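Local coordinates for protein glucoamylase (Thermoanaerobacterium thermosaccharolyticum, PDB 1LF6) that hydrolyses terminal alpha-1,4-linked glucose units from the non-reducing ends of glucan chains, releasing beta-D-glucose, as a bacterial family 15 glycoside hydrolase, at residues A43-L54 / I124-L133; P495-I503 / K551-T562. All coordinates share one frame; numbering follows the deposited sequence.

Interaction 1. Residues A43-L54 / I124-L133; sequences ANNYVSKVWFTL and IFTDVKRNSL
F52 lies against three side chains of 124-133, and this end of the contact is the tightly packed one. I124 CG2 sits over one face of the F52 ring, 4.2 Å from its centroid and 22° off the normal, a CH-pi contact. L133 CD1 approaches obliquely, 3.6 Å from F52 CD1, and T126 CG2 meets the same ring atom. The ring reaches them with CG held between the backbone N and the carbonyl carbon (chi1 66°). An alanine here is likely to open a gap between I124, L133 and T126 and leave I124 CG2 without its aromatic face. L54 continues the apolar row, its CD2 3.5 Å from I124 CD1. Y107 and L109 of strand 107-113 line the same layer. This is beta-sandwich packing in the N-terminal domain. Strand 51-54 belongs to one antiparallel sheet and strands 118-126 and 132-141 to the other. The short axes of 51-54 and 124-126 are 8.0 Å apart and run at 168°, yet side chains, not backbone bonds, join them. Toward the hairpin turn the contact becomes polar. One water bonds A43 N, T126 OG1, V50 O and S48 OG, the last at 2.6 Å. S48 OG also lies 2.9 Å from D127 O, with R130 O close by. N131 OD1 accepts from K49 N at 2.7 Å, nearly in line with its C=O bond. The solvent side is looser: V47, at the surface, makes its nearest side-chain contact through CG1, 3.6 Å from K129 O.

Interaction 2. Residues P495-I503 / K551-T562; sequences PLGNGQYYI and KILNTLKVVDST
A short beta hairpin of the catalytic (alpha/alpha) barrel domain, strands 490-491 and 501-502, packs here on helix 550-562. The hairpin includes a type II' turn from L496 to G499. The helix meets its second strand and this turn. Y502 N donates to T555 OG1 at 3.0 Å and 174°, almost straight. T555 OG1 in turn gives its proton to K551 O, 2.7 Å away. T555 OG1 lies beside its own backbone N, anti to the carbonyl carbon (chi1 -54°), and from there it reaches both partners. V558 fills the space between Y501 and L496. Its CG1 stands over the centre of the Y501 ring, 4.3 Å from the centroid, as a CH-pi contact. Its CG2 meets Y501 CD1 at 3.5 Å. V558 CG1 also touches L496 CD1 at 3.5 Å, closer than usual for two carbons. The Y501 hydroxyl accepts from L496 N and bonds K529 O, which pins the far end of the ring. Y502 lies across the first turn of the segment: its CE1 is 3.8 Å from I552 CD1, and its OH is near K551 CB. That hydroxyl bonds D486, and the Y502 ring meets Y490 edge-to-face. At the outer side N498 OD1 accepts from Q500 N in an Asx turn. A water lies between N498 OD1 and N554 O, 2.6 Å from N554 O, and probably bridges them. The T555 hydroxyl thus serves as donor to the helix and acceptor from the strand. One side chain satisfies a strand N-H at a buried position, while V558 packs its two methyls against Y501 and L496.

From the N terminus, interaction 1 comes first. Residues 43-54 meet 124-133 across 69 intervening residues, mostly strand and loop, so the contact closes a loop within the N-terminal beta-sandwich and joins its two sheets. The chain then completes that domain and enters the helical barrel. There interaction 2 closes a loop of 47 residues, tying the hairpin strand 501-502 to helix 550-562. The two loops follow in series and neither nest nor cross. The centres of interactions 1 and 2 are about 49 Å apart. They lie on opposite sides of the chain's centre. The nearest atoms of interactions 1 and 2 are about 32 Å apart. Each contact lies within its own domain, and neither spans the two.

Interaction 1. Residues A43-L54 / I124-L133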
loop_
_atom_site.group_PDB
_atom_site.type_symbol
_atom_site.label_atom_id
_atom_site.label_comp_id
_atom_site.label_asym_id
_atom_site.label_seq_id
_atom_site.Cartn_x
_atom_site.Cartn_y
_atom_site.Cartn_z
ATOM N N ALA A 43 15.486 0.200 2.909
ATOM C CA ALA A 43 16.743 0.237 2.178
ATOM C C ALA A 43 16.518 -0.514 0.876
ATOM O O ALA A 43 15.763 -1.489 0.837
ATOM C CB ALA A 43 17.854 -0.429 2.989
ATOM N N ASN A 44 17.163 -0.054 -0.188
ATOM C CA ASN A 44 17.026 -0.691 -1.491
ATOM C C ASN A 44 17.965 -1.896 -1.633
ATOM O O ASN A 44 18.823 -1.947 -2.516
ATOM C CB ASN A 44 17.267 0.348 -2.600
ATOM C CG ASN A 44 17.284 -0.261 -3.992
ATOM O OD1 ASN A 44 16.545 -1.196 -4.291
ATOM N ND2 ASN A 44 18.128 0.284 -4.857
ATOM N N ASN A 45 17.803 -2.854 -0.727
ATOM C CA ASN A 45 18.580 -4.090 -0.735
ATOM C C ASN A 45 17.824 -5.128 0.084
ATOM O O ASN A 45 16.885 -4.784 0.803
ATOM C CB ASN A 45 20.003 -3.881 -0.172
ATOM C CG ASN A 45 20.021 -3.475 1.298
ATOM O OD1 ASN A 45 20.384 -2.352 1.635
ATOM N ND2 ASN A 45 19.648 -4.395 2.177
ATOM N N TYR A 46 18.226 -6.388 -0.020
ATOM C CA TYR A 46 17.549 -7.460 0.702
ATOM C C TYR A 46 18.097 -7.755 2.093
ATOM O O TYR A 46 17.485 -8.494 2.865
ATOM C CB TYR A 46 17.553 -8.737 -0.146
ATOM C CG TYR A 46 16.760 -8.595 -1.429
ATOM C CD1 TYR A 46 17.398 -8.419 -2.658
ATOM C CD2 TYR A 46 15.366 -8.593 -1.406
ATOM C CE1 TYR A 46 16.661 -8.243 -3.834
ATOM C CE2 TYR A 46 14.623 -8.416 -2.568
ATOM C CZ TYR A 46 15.270 -8.243 -3.776
ATOM O OH TYR A 46 14.524 -8.073 -4.921
ATOM N N VAL A 47 19.239 -7.158 2.419
ATOM C CA VAL A 47 19.866 -7.360 3.719
ATOM C C VAL A 47 19.092 -6.668 4.841
ATOM O O VAL A 47 18.719 -7.303 5.829
ATOM C CB VAL A 47 21.320 -6.830 3.723
ATOM C CG1 VAL A 47 21.989 -7.156 5.052
ATOM C CG2 VAL A 47 22.101 -7.439 2.562
ATOM N N SER A 48 18.856 -5.368 4.688
ATOM C CA SER A 48 18.135 -4.592 5.694
ATOM C C SER A 48 16.639 -4.870 5.594
ATOM O O SER A 48 15.939 -4.252 4.789
ATOM C CB SER A 48 18.400 -3.099 5.495
ATOM O OG SER A 48 17.747 -2.329 6.496
ATOM N N LYS A 49 16.160 -5.799 6.416
ATOM C CA LYS A 49 14.756 -6.180 6.409
ATOM C C LYS A 49 13.890 -5.360 7.361
ATOM O O LYS A 49 13.269 -5.895 8.276
ATOM C CB LYS A 49 14.621 -7.673 6.727
ATOM C CG LYS A 49 15.414 -8.586 5.793
ATOM C CD LYS A 49 14.962 -10.034 5.943
ATOM C CE LYS A 49 15.953 -11.013 5.333
ATOM N NZ LYS A 49 16.456 -10.620 3.997
ATOM N N VAL A 50 13.859 -4.052 7.128
ATOM C CA VAL A 50 13.069 -3.122 7.928
ATOM C C VAL A 50 12.365 -2.122 7.012
ATOM O O VAL A 50 12.988 -1.532 6.130
ATOM C CB VAL A 50 13.960 -2.321 8.910
ATOM C CG1 VAL A 50 13.136 -1.237 9.602
ATOM C CG2 VAL A 50 14.575 -3.260 9.944
ATOM N N TRP A 51 11.068 -1.932 7.233
ATOM C CA TRP A 51 10.271 -0.989 6.455
ATOM C C TRP A 51 9.635 -0.015 7.430
ATOM O O TRP A 51 9.287 -0.400 8.541
ATOM C CB TRP A 51 9.130 -1.696 5.721
ATOM C CG TRP A 51 9.520 -2.606 4.604
ATOM C CD1 TRP A 51 9.432 -2.347 3.268
ATOM C CD2 TRP A 51 9.960 -3.961 4.724
ATOM N NE1 TRP A 51 9.778 -3.463 2.545
ATOM C CE2 TRP A 51 10.107 -4.469 3.414
ATOM C CE3 TRP A 51 10.244 -4.799 5.814
ATOM C CZ2 TRP A 51 10.523 -5.782 3.163
ATOM C CZ3 TRP A 51 10.657 -6.101 5.563
ATOM C CH2 TRP A 51 10.792 -6.580 4.246
ATOM N N PHE A 52 9.472 1.240 7.023
ATOM C CA PHE A 52 8.830 2.230 7.887
ATOM C C PHE A 52 7.801 3.040 7.107
ATOM O O PHE A 52 7.842 3.099 5.876
ATOM C CB PHE A 52 9.860 3.193 8.498
ATOM C CG PHE A 52 10.548 4.074 7.489
ATOM C CD1 PHE A 52 11.704 3.645 6.841
ATOM C CD2 PHE A 52 10.030 5.329 7.173
ATOM C CE1 PHE A 52 12.332 4.450 5.892
ATOM C CE2 PHE A 52 10.652 6.138 6.227
ATOM C CZ PHE A 52 11.805 5.698 5.585
ATOM N N THR A 53 6.870 3.649 7.836
ATOM C CA THR A 53 5.839 4.490 7.239
ATOM C C THR A 53 5.723 5.727 8.115
ATOM O O THR A 53 6.038 5.677 9.302
ATOM C CB THR A 53 4.456 3.783 7.187
ATOM O OG1 THR A 53 4.011 3.477 8.518
ATOM C CG2 THR A 53 4.548 2.502 6.389
ATOM N N LEU A 54 5.292 6.836 7.522
ATOM C CA LEU A 54 5.135 8.090 8.248
ATOM C C LEU A 54 3.685 8.560 8.153
ATOM O O LEU A 54 3.039 8.405 7.115
ATOM C CB LEU A 54 6.052 9.171 7.652
ATOM C CG LEU A 54 7.542 8.846 7.526
ATOM C CD1 LEU A 54 8.263 9.997 6.828
ATOM C CD2 LEU A 54 8.132 8.598 8.904
ATOM N N ILE A 124 14.506 10.829 8.618
ATOM C CA ILE A 124 14.211 9.412 8.791
ATOM C C ILE A 124 14.588 8.527 7.609
ATOM O O ILE A 124 14.303 8.852 6.458
ATOM C CB ILE A 124 12.707 9.224 9.094
ATOM C CG1 ILE A 124 12.329 10.072 10.317
ATOM C CG2 ILE A 124 12.390 7.748 9.338
ATOM C CD1 ILE A 124 10.837 10.176 10.558
ATOM N N PHE A 125 15.215 7.396 7.919
ATOM C CA PHE A 125 15.641 6.419 6.922
ATOM C C PHE A 125 16.163 5.198 7.667
ATOM O O PHE A 125 16.125 5.157 8.894
ATOM C CB PHE A 125 16.736 7.008 6.025
ATOM C CG PHE A 125 17.984 7.397 6.763
ATOM C CD1 PHE A 125 19.046 6.503 6.884
ATOM C CD2 PHE A 125 18.095 8.652 7.354
ATOM C CE1 PHE A 125 20.198 6.855 7.585
ATOM C CE2 PHE A 125 19.240 9.011 8.056
ATOM C CZ PHE A 125 20.295 8.113 8.172
ATOM N N THR A 126 16.646 4.200 6.940
ATOM C CA THR A 126 17.153 3.000 7.591
ATOM C C THR A 126 18.631 2.748 7.313
ATOM O O THR A 126 19.228 3.377 6.441
ATOM C CB THR A 126 16.355 1.759 7.162
ATOM O OG1 THR A 126 16.416 1.618 5.738
ATOM C CG2 THR A 126 14.900 1.887 7.598
ATOM N N ASP A 127 19.205 1.822 8.073
ATOM C CA ASP A 127 20.603 1.443 7.940
ATOM C C ASP A 127 20.679 0.404 6.827
ATOM O O ASP A 127 20.140 -0.694 6.957
ATOM C CB ASP A 127 21.097 0.858 9.271
ATOM C CG ASP A 127 22.599 0.576 9.282
ATOM O OD1 ASP A 127 23.181 0.553 10.385
ATOM O OD2 ASP A 127 23.188 0.369 8.202
ATOM N N VAL A 128 21.336 0.757 5.727
ATOM C CA VAL A 128 21.449 -0.149 4.588
ATOM C C VAL A 128 22.129 -1.479 4.914
ATOM O O VAL A 128 21.892 -2.484 4.239
ATOM C CB VAL A 128 22.214 0.518 3.419
ATOM C CG1 VAL A 128 21.461 1.756 2.942
ATOM C CG2 VAL A 128 23.628 0.892 3.863
ATOM N N LYS A 129 22.954 -1.495 5.956
ATOM C CA LYS A 129 23.679 -2.707 6.333
ATOM C C LYS A 129 23.036 -3.597 7.382
ATOM O O LYS A 129 23.326 -4.793 7.435
ATOM C CB LYS A 129 25.088 -2.352 6.812
ATOM C CG LYS A 129 26.077 -2.057 5.704
ATOM C CD LYS A 129 27.469 -1.888 6.281
ATOM C CE LYS A 129 28.526 -1.941 5.194
ATOM N NZ LYS A 129 29.898 -1.940 5.778
ATOM N N ARG A 130 22.175 -3.034 8.220
ATOM C CA ARG A 130 21.546 -3.826 9.267
ATOM C C ARG A 130 20.108 -3.404 9.560
ATOM O O ARG A 130 19.648 -2.367 9.089
ATOM C CB ARG A 130 22.397 -3.743 10.533
ATOM C CG ARG A 130 22.708 -2.316 10.963
ATOM C CD ARG A 130 23.776 -2.286 12.050
ATOM N NE ARG A 130 25.092 -2.681 11.550
ATOM C CZ ARG A 130 25.921 -1.876 10.890
ATOM N NH1 ARG A 130 27.099 -2.329 10.476
ATOM N NH2 ARG A 130 25.582 -0.616 10.652
ATOM N N ASN A 131 19.411 -4.210 10.354
ATOM C CA ASN A 131 18.012 -3.958 10.685
ATOM C C ASN A 131 17.757 -2.883 11.739
ATOM O O ASN A 131 17.403 -3.187 12.882
ATOM C CB ASN A 131 17.345 -5.268 11.116
ATOM C CG ASN A 131 17.492 -6.361 10.072
ATOM O OD1 ASN A 131 17.260 -6.132 8.891
ATOM N ND2 ASN A 131 17.873 -7.555 10.506
ATOM N N SER A 132 17.920 -1.622 11.351
ATOM C CA SER A 132 17.678 -0.523 12.278
ATOM C C SER A 132 17.072 0.693 11.587
ATOM O O SER A 132 17.441 1.039 10.462
ATOM C CB SER A 132 18.978 -0.115 12.980
ATOM O OG SER A 132 19.811 0.628 12.111
ATOM N N LEU A 133 16.131 1.329 12.274
ATOM C CA LEU A 133 15.468 2.524 11.767
ATOM C C LEU A 133 16.121 3.709 12.462
ATOM O O LEU A 133 16.325 3.687 13.678
ATOM C CB LEU A 133 13.973 2.499 12.096
ATOM C CG LEU A 133 13.192 3.747 11.673
ATOM C CD1 LEU A 133 13.208 3.873 10.154
ATOM C CD2 LEU A 133 11.759 3.651 12.189
HETATM O O HOH W 1 15.690 -1.073 5.528
#

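Interaction 2. Residues P495-I503 / K551-T562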
loop_
_atom_site.group_PDB
_atom_site.type_symbol
_atom_site.label_atom_id
_atom_site.label_comp_id
_atom_site.label_asym_id
_atom_site.label_seq_id
_atom_site.Cartn_x
_atom_site.Cartn_y
_atom_site.Cartn_z
ATOM N N PRO A 495 -32.531 0.926 -17.204
ATOM C CA PRO A 495 -33.234 2.133 -16.757
ATOM C C PRO A 495 -32.423 3.418 -16.905
ATOM O O PRO A 495 -32.981 4.513 -16.882
ATOM C CB PRO A 495 -33.544 1.822 -15.298
ATOM C CG PRO A 495 -32.344 1.039 -14.879
ATOM C CD PRO A 495 -32.143 0.092 -16.051
ATOM N N LEU A 496 -31.109 3.284 -17.059
ATOM C CA LEU A 496 -30.247 4.453 -17.177
ATOM C C LEU A 496 -30.121 4.980 -18.598
ATOM O O LEU A 496 -30.122 4.211 -19.558
ATOM C CB LEU A 496 -28.854 4.139 -16.624
ATOM C CG LEU A 496 -28.763 3.736 -15.151
ATOM C CD1 LEU A 496 -27.334 3.352 -14.808
ATOM C CD2 LEU A 496 -29.232 4.892 -14.273
ATOM N N GLY A 497 -30.011 6.303 -18.713
ATOM C CA GLY A 497 -29.870 6.954 -20.005
ATOM C C GLY A 497 -30.731 6.375 -21.109
ATOM O O GLY A 497 -31.934 6.161 -20.932
ATOM N N ASN A 498 -30.105 6.112 -22.254
ATOM C CA ASN A 498 -30.806 5.556 -23.404
ATOM C C ASN A 498 -31.055 4.050 -23.262
ATOM O O ASN A 498 -31.496 3.396 -24.209
ATOM C CB ASN A 498 -30.015 5.842 -24.685
ATOM C CG ASN A 498 -28.804 4.939 -24.841
ATOM O OD1 ASN A 498 -28.413 4.227 -23.912
ATOM N ND2 ASN A 498 -28.195 4.975 -26.024
ATOM N N GLY A 499 -30.757 3.505 -22.083
ATOM C CA GLY A 499 -30.979 2.087 -21.824
ATOM C C GLY A 499 -30.011 1.099 -22.462
ATOM O O GLY A 499 -30.179 -0.110 -22.324
ATOM N N GLN A 500 -28.991 1.608 -23.142
ATOM C CA GLN A 500 -28.009 0.768 -23.815
ATOM C C GLN A 500 -26.621 0.960 -23.211
ATOM O O GLN A 500 -26.052 2.052 -23.297
ATOM C CB GLN A 500 -27.967 1.124 -25.297
ATOM C CG GLN A 500 -29.275 0.863 -26.031
ATOM C CD GLN A 500 -29.455 1.773 -27.230
ATOM O OE1 GLN A 500 -30.053 2.846 -27.125
ATOM N NE2 GLN A 500 -28.921 1.361 -28.373
ATOM N N TYR A 501 -26.080 -0.100 -22.614
ATOM C CA TYR A 501 -24.760 -0.034 -21.980
ATOM C C TYR A 501 -24.332 -1.351 -21.342
ATOM O O TYR A 501 -25.164 -2.208 -21.042
ATOM C CB TYR A 501 -24.761 1.044 -20.889
ATOM C CG TYR A 501 -25.931 0.954 -19.918
ATOM C CD1 TYR A 501 -27.127 1.628 -20.170
ATOM C CD2 TYR A 501 -25.835 0.205 -18.737
ATOM C CE1 TYR A 501 -28.196 1.569 -19.271
ATOM C CE2 TYR A 501 -26.899 0.139 -17.834
ATOM C CZ TYR A 501 -28.076 0.830 -18.108
ATOM O OH TYR A 501 -29.114 0.818 -17.202
ATOM N N TYR A 502 -23.025 -1.516 -21.148
ATOM C CA TYR A 502 -22.516 -2.702 -20.470
ATOM C C TYR A 502 -22.854 -2.477 -19.002
ATOM O O TYR A 502 -22.707 -1.360 -18.495
ATOM C CB TYR A 502 -20.992 -2.821 -20.590
ATOM C CG TYR A 502 -20.485 -3.238 -21.955
ATOM C CD1 TYR A 502 -19.862 -2.322 -22.801
ATOM C CD2 TYR A 502 -20.641 -4.550 -22.404
ATOM C CE1 TYR A 502 -19.409 -2.701 -24.068
ATOM C CE2 TYR A 502 -20.196 -4.939 -23.666
ATOM C CZ TYR A 502 -19.583 -4.007 -24.496
ATOM O OH TYR A 502 -19.183 -4.386 -25.760
ATOM N N ILE A 503 -23.319 -3.516 -18.317
ATOM C CA ILE A 503 -23.631 -3.371 -16.908
ATOM C C ILE A 503 -22.435 -3.875 -16.111
ATOM O O ILE A 503 -21.506 -4.440 -16.681
ATOM C CB ILE A 503 -24.905 -4.162 -16.517
ATOM C CG1 ILE A 503 -24.708 -5.669 -16.727
ATOM C CG2 ILE A 503 -26.077 -3.651 -17.338
ATOM C CD1 ILE A 503 -25.975 -6.511 -16.426
ATOM N N LYS A 551 -20.772 0.525 -28.469
ATOM C CA LYS A 551 -21.245 -0.017 -27.199
ATOM C C LYS A 551 -20.425 0.590 -26.064
ATOM O O LYS A 551 -20.944 0.850 -24.977
ATOM C CB LYS A 551 -21.142 -1.547 -27.181
ATOM C CG LYS A 551 -22.104 -2.238 -28.151
ATOM C CD LYS A 551 -22.186 -3.730 -27.884
ATOM C CE LYS A 551 -23.251 -4.418 -28.744
ATOM N NZ LYS A 551 -22.916 -4.378 -30.192
ATOM N N ILE A 552 -19.141 0.814 -26.329
ATOM C CA ILE A 552 -18.247 1.426 -25.351
ATOM C C ILE A 552 -18.668 2.881 -25.135
ATOM O O ILE A 552 -18.777 3.343 -24.001
ATOM C CB ILE A 552 -16.776 1.411 -25.842
ATOM C CG1 ILE A 552 -16.258 -0.033 -25.888
ATOM C CG2 ILE A 552 -15.905 2.295 -24.942
ATOM C CD1 ILE A 552 -16.231 -0.728 -24.538
ATOM N N LEU A 553 -18.903 3.603 -26.229
ATOM C CA LEU A 553 -19.310 5.006 -26.140
ATOM C C LEU A 553 -20.631 5.160 -25.389
ATOM O O LEU A 553 -20.781 6.068 -24.576
ATOM C CB LEU A 553 -19.424 5.615 -27.545
ATOM C CG LEU A 553 -18.114 5.958 -28.275
ATOM C CD1 LEU A 553 -17.291 6.921 -27.433
ATOM C CD2 LEU A 553 -17.314 4.703 -28.530
ATOM N N ASN A 554 -21.580 4.263 -25.655
ATOM C CA ASN A 554 -22.879 4.308 -24.996
ATOM C C ASN A 554 -22.724 4.128 -23.487
ATOM O O ASN A 554 -23.385 4.797 -22.693
ATOM C CB ASN A 554 -23.795 3.201 -25.532
ATOM C CG ASN A 554 -24.352 3.507 -26.915
ATOM O OD1 ASN A 554 -24.909 2.628 -27.576
ATOM N ND2 ASN A 554 -24.217 4.751 -27.351
ATOM N N THR A 555 -21.853 3.203 -23.102
ATOM C CA THR A 555 -21.621 2.917 -21.696
ATOM C C THR A 555 -20.984 4.133 -21.030
ATOM O O THR A 555 -21.355 4.515 -19.923
ATOM C CB THR A 555 -20.702 1.682 -21.538
ATOM O OG1 THR A 555 -21.264 0.578 -22.263
ATOM C CG2 THR A 555 -20.567 1.297 -20.075
ATOM N N LEU A 556 -20.034 4.740 -21.732
ATOM C CA LEU A 556 -19.334 5.920 -21.245
ATOM C C LEU A 556 -20.333 7.016 -20.849
ATOM O O LEU A 556 -20.171 7.677 -19.820
ATOM C CB LEU A 556 -18.396 6.429 -22.343
ATOM C CG LEU A 556 -16.887 6.520 -22.103
ATOM C CD1 LEU A 556 -16.380 5.324 -21.333
ATOM C CD2 LEU A 556 -16.182 6.627 -23.453
ATOM N N LYS A 557 -21.364 7.203 -21.672
ATOM C CA LYS A 557 -22.381 8.219 -21.406
ATOM C C LYS A 557 -23.100 7.960 -20.092
ATOM O O LYS A 557 -23.323 8.880 -19.308
ATOM C CB LYS A 557 -23.421 8.264 -22.529
ATOM C CG LYS A 557 -22.864 8.577 -23.903
ATOM C CD LYS A 557 -23.997 8.814 -24.897
ATOM C CE LYS A 557 -23.483 8.876 -26.323
ATOM N NZ LYS A 557 -22.936 7.559 -26.767
ATOM N N VAL A 558 -23.469 6.706 -19.858
ATOM C CA VAL A 558 -24.169 6.339 -18.637
ATOM C C VAL A 558 -23.252 6.432 -17.421
ATOM O O VAL A 558 -23.661 6.896 -16.351
ATOM C CB VAL A 558 -24.742 4.908 -18.747
ATOM C CG1 VAL A 558 -25.404 4.509 -17.449
ATOM C CG2 VAL A 558 -25.744 4.843 -19.891
ATOM N N VAL A 559 -22.010 5.985 -17.583
ATOM C CA VAL A 559 -21.047 6.039 -16.496
ATOM C C VAL A 559 -20.765 7.481 -16.067
ATOM O O VAL A 559 -20.778 7.789 -14.877
ATOM C CB VAL A 559 -19.722 5.358 -16.899
ATOM C CG1 VAL A 559 -18.630 5.696 -15.901
ATOM C CG2 VAL A 559 -19.928 3.850 -16.963
ATOM N N ASP A 560 -20.511 8.365 -17.028
ATOM C CA ASP A 560 -20.226 9.753 -16.688
ATOM C C ASP A 560 -21.439 10.510 -16.148
ATOM O O ASP A 560 -21.294 11.479 -15.400
ATOM C CB ASP A 560 -19.638 10.491 -17.892
ATOM C CG ASP A 560 -18.234 10.011 -18.234
ATOM O OD1 ASP A 560 -17.630 9.325 -17.382
ATOM O OD2 ASP A 560 -17.738 10.329 -19.332
ATOM N N SER A 561 -22.636 10.063 -16.514
ATOM C CA SER A 561 -23.857 10.713 -16.045
ATOM C C SER A 561 -24.233 10.250 -14.644
ATOM O O SER A 561 -24.970 10.927 -13.941
ATOM C CB SER A 561 -25.026 10.406 -16.986
ATOM O OG SER A 561 -24.760 10.890 -18.286
ATOM N N THR A 562 -23.713 9.102 -14.227
ATOM C CA THR A 562 -24.080 8.573 -12.921
ATOM C C THR A 562 -22.988 8.472 -11.861
ATOM O O THR A 562 -23.262 8.659 -10.677
ATOM C CB THR A 562 -24.718 7.171 -13.076
ATOM O OG1 THR A 562 -23.734 6.247 -13.553
ATOM C CG2 THR A 562 -25.855 7.215 -14.080
HETATM O O HOH W 2 -25.925 5.156 -23.217
#